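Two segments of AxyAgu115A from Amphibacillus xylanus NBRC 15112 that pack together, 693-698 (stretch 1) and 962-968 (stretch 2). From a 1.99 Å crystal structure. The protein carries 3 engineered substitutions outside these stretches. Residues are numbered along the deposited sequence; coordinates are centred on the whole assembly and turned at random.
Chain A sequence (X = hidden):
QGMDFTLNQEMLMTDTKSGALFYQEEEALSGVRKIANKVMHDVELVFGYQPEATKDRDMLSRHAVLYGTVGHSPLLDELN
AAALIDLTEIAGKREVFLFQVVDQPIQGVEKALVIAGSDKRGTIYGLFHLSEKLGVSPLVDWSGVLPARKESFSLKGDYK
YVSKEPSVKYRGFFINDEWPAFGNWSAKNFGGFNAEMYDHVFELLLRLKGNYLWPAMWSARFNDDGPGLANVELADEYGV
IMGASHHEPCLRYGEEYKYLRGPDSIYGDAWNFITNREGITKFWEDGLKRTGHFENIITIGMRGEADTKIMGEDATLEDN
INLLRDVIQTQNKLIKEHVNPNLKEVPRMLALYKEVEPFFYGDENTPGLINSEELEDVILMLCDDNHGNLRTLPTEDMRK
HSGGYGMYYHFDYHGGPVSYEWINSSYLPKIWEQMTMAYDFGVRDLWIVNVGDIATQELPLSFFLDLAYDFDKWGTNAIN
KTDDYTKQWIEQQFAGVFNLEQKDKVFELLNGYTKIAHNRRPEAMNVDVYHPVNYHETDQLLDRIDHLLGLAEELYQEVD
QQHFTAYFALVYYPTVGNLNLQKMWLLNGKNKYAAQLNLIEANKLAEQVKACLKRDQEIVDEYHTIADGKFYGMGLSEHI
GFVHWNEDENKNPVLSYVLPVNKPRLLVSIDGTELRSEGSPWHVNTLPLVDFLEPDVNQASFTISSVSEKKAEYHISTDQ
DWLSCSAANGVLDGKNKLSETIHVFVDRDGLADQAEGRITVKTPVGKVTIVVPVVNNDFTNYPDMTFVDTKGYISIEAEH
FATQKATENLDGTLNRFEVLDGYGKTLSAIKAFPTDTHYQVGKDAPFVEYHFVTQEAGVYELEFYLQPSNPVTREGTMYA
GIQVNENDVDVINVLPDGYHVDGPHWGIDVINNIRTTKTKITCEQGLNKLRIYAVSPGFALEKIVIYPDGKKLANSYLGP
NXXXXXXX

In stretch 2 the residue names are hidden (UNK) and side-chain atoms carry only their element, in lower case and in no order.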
# COMPACT_ATOMS: atom_id res chain seq x y z
N LEU A 693 -30.43 12.75 6.14
CA LEU A 693 -30.65 12.60 7.58
C LEU A 693 -30.49 13.92 8.33
O LEU A 693 -30.88 14.00 9.50
CB LEU A 693 -29.68 11.54 8.12
CG LEU A 693 -30.02 10.08 7.74
CD1 LEU A 693 -29.04 9.11 8.33
CD2 LEU A 693 -31.47 9.68 8.15
N GLU A 694 -29.97 14.98 7.68
CA GLU A 694 -30.08 16.31 8.30
C GLU A 694 -31.22 17.09 7.65
O GLU A 694 -31.23 17.24 6.42
CB GLU A 694 -28.76 17.07 8.15
CG GLU A 694 -27.63 16.20 8.69
CD GLU A 694 -26.23 16.84 8.75
OE1 GLU A 694 -25.80 17.53 7.79
OE2 GLU A 694 -25.54 16.60 9.75
N PRO A 695 -32.15 17.62 8.45
CA PRO A 695 -33.39 18.21 7.90
C PRO A 695 -33.18 19.38 6.96
O PRO A 695 -34.05 19.64 6.13
CB PRO A 695 -34.15 18.68 9.15
CG PRO A 695 -33.42 18.18 10.31
CD PRO A 695 -32.03 17.83 9.90
N ASP A 696 -32.08 20.11 7.05
CA ASP A 696 -31.90 21.26 6.18
C ASP A 696 -31.06 20.95 4.95
O ASP A 696 -30.69 21.88 4.23
CB ASP A 696 -31.27 22.42 6.96
CG ASP A 696 -29.90 22.09 7.55
OD1 ASP A 696 -29.48 20.90 7.53
OD2 ASP A 696 -29.26 23.03 8.05
N VAL A 697 -30.75 19.69 4.67
CA VAL A 697 -29.97 19.35 3.49
C VAL A 697 -30.92 18.98 2.34
O VAL A 697 -31.87 18.20 2.51
CB VAL A 697 -28.96 18.23 3.80
CG1 VAL A 697 -28.25 17.79 2.53
CG2 VAL A 697 -27.94 18.77 4.81
N ASN A 698 -30.68 19.58 1.17
CA ASN A 698 -31.56 19.33 0.04
C ASN A 698 -30.79 18.92 -1.21
O ASN A 698 -31.34 18.99 -2.32
CB ASN A 698 -32.42 20.56 -0.23
CG ASN A 698 -33.33 20.88 0.93
OD1 ASN A 698 -34.27 20.14 1.20
ND2 ASN A 698 -33.04 21.96 1.63
N UNK A 962 -19.08 19.39 10.55
CA UNK A 962 -20.07 19.70 11.57
C UNK A 962 -21.44 19.13 11.20
O UNK A 962 -21.87 19.20 10.05
c UNK A 962 -20.15 21.21 11.76
c UNK A 962 -21.11 21.69 12.87
o UNK A 962 -20.74 23.56 14.35
c UNK A 962 -20.96 23.19 13.17
o UNK A 962 -21.03 23.99 12.22
N UNK A 963 -22.14 18.57 12.19
CA UNK A 963 -23.45 18.00 11.94
C UNK A 963 -24.54 19.02 12.25
O UNK A 963 -24.27 20.16 12.63
c UNK A 963 -23.64 16.71 12.75
c UNK A 963 -22.71 15.59 12.21
o UNK A 963 -23.32 16.98 14.13
N UNK A 964 -25.79 18.61 12.11
CA UNK A 964 -26.89 19.56 12.13
C UNK A 964 -27.14 20.13 13.53
O UNK A 964 -27.12 19.39 14.53
c UNK A 964 -31.42 20.33 12.97
c UNK A 964 -29.72 20.70 10.83
c UNK A 964 -28.16 18.88 11.61
o UNK A 964 -32.86 22.07 12.15
c UNK A 964 -31.71 21.30 12.02
c UNK A 964 -30.28 19.55 12.83
c UNK A 964 -29.40 19.73 11.77
c UNK A 964 -30.88 21.50 10.96
N UNK A 965 -27.43 21.44 13.60
CA UNK A 965 -27.95 22.05 14.83
C UNK A 965 -29.10 22.97 14.48
O UNK A 965 -29.11 23.56 13.40
c UNK A 965 -26.85 22.87 15.64
c UNK A 965 -25.09 23.74 14.02
o UNK A 965 -24.36 27.12 12.69
c UNK A 965 -26.04 26.35 14.23
c UNK A 965 -26.19 23.99 14.86
c UNK A 965 -24.95 26.08 13.41
c UNK A 965 -26.63 25.30 14.96
c UNK A 965 -24.46 24.77 13.30
N UNK A 966 -30.02 23.12 15.42
CA UNK A 966 -31.23 23.92 15.22
C UNK A 966 -30.84 25.38 15.02
O UNK A 966 -30.02 25.92 15.76
c UNK A 966 -32.57 22.27 16.48
c UNK A 966 -33.44 24.66 16.30
c UNK A 966 -32.17 23.73 16.41
N UNK A 967 -31.41 26.01 13.99
CA UNK A 967 -31.03 27.35 13.63
C UNK A 967 -29.87 27.44 12.67
O UNK A 967 -29.49 28.54 12.28
N UNK A 968 -29.33 26.31 12.27
CA UNK A 968 -28.23 26.37 11.35
C UNK A 968 -28.69 27.04 10.09
O UNK A 968 -27.99 27.87 9.59
n UNK A 968 -24.86 21.30 9.23
n UNK A 968 -26.69 20.48 8.24
c UNK A 968 -27.68 24.98 11.04
c UNK A 968 -26.01 23.68 9.74
n UNK A 968 -26.67 22.59 9.08
c UNK A 968 -26.08 21.45 8.84
c UNK A 968 -26.84 24.93 9.79
O HOH W 1 -23.67 18.80 7.82

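At position 962 three carbons run in a chain, the last bearing two oxygens. The CA-to-CB bond points sideways, and the side chain makes no contact with stretch 1. This carboxylate is Glu962, its OE2 hydrogen-bonded elsewhere in the structure. What it brings to the contact is its backbone: O of Glu962 accepts a hydrogen bond of 2.9 Å from water 1.

At position 963 one carbon carries an oxygen and a second carbon. The backbone comes close here, with OE2 of Glu694 3.3 Å from CA of 963. The branched pattern is that of Thr963, whose OG1 is satisfied elsewhere in the structure, which suits a buried polar side chain.

Position 964 has one carbon leading to a six-carbon ring with an oxygen on it. Its CA-to-CB bond points toward stretch 1, and the ring offers a face to Pro695, whose CD sits 3.6 Å from the centroid of the 964 ring and only 8° off its normal. It is Tyr964. This is a CH-pi contact: the C-H groups beside a proline nitrogen are slightly polarised and favour an electron-rich face. The hydroxyl OH is hydrogen-bonded elsewhere in the structure.

Position 965 repeats the six-carbon ring with one oxygen, but its CA-to-CB bond points away and nothing of stretch 1 is touched; it is Tyr965. At 966 a carbon bears two carbons; its CA-to-CB bond points away and nothing of stretch 1 is touched. This is Val966, an apolar side chain suited to its buried place.

Position 967 has no side-chain atoms and is Gly967. Its phi of 87° and psi of 0° would jam a CB against the preceding carbonyl O, and glycine avoids this within the type II turn from Tyr965 to position 968.

Position 968 shows three carbons, a nitrogen, then a carbon with two more nitrogens. Two of the nitrogens meet the carboxylates of Asp696 and Glu694; it is Arg968. NE of Arg968 bonds OD2 of Asp696 at 2.8 Å, while NH2 of Arg968 bonds OD1 of Asp696 at 2.9 Å and OE1 of Glu694 at 3.1 Å. The turn is closed by N of Arg968 donating to O of Tyr965 at 3.0 Å.

The contact therefore joins a CH-pi contact to a charged clamp. The type I turn from Glu694 to Val697 brings both carboxylates to the edge of the planar guanidinium, where its N-H groups point, and both pairs are salt bridges. Water 1 donates to OE1 of Glu694 (2.5 Å) and accepts from NH1 of Arg968 (3.1 Å).

Stretch 2 (962-968) ETYYVGR
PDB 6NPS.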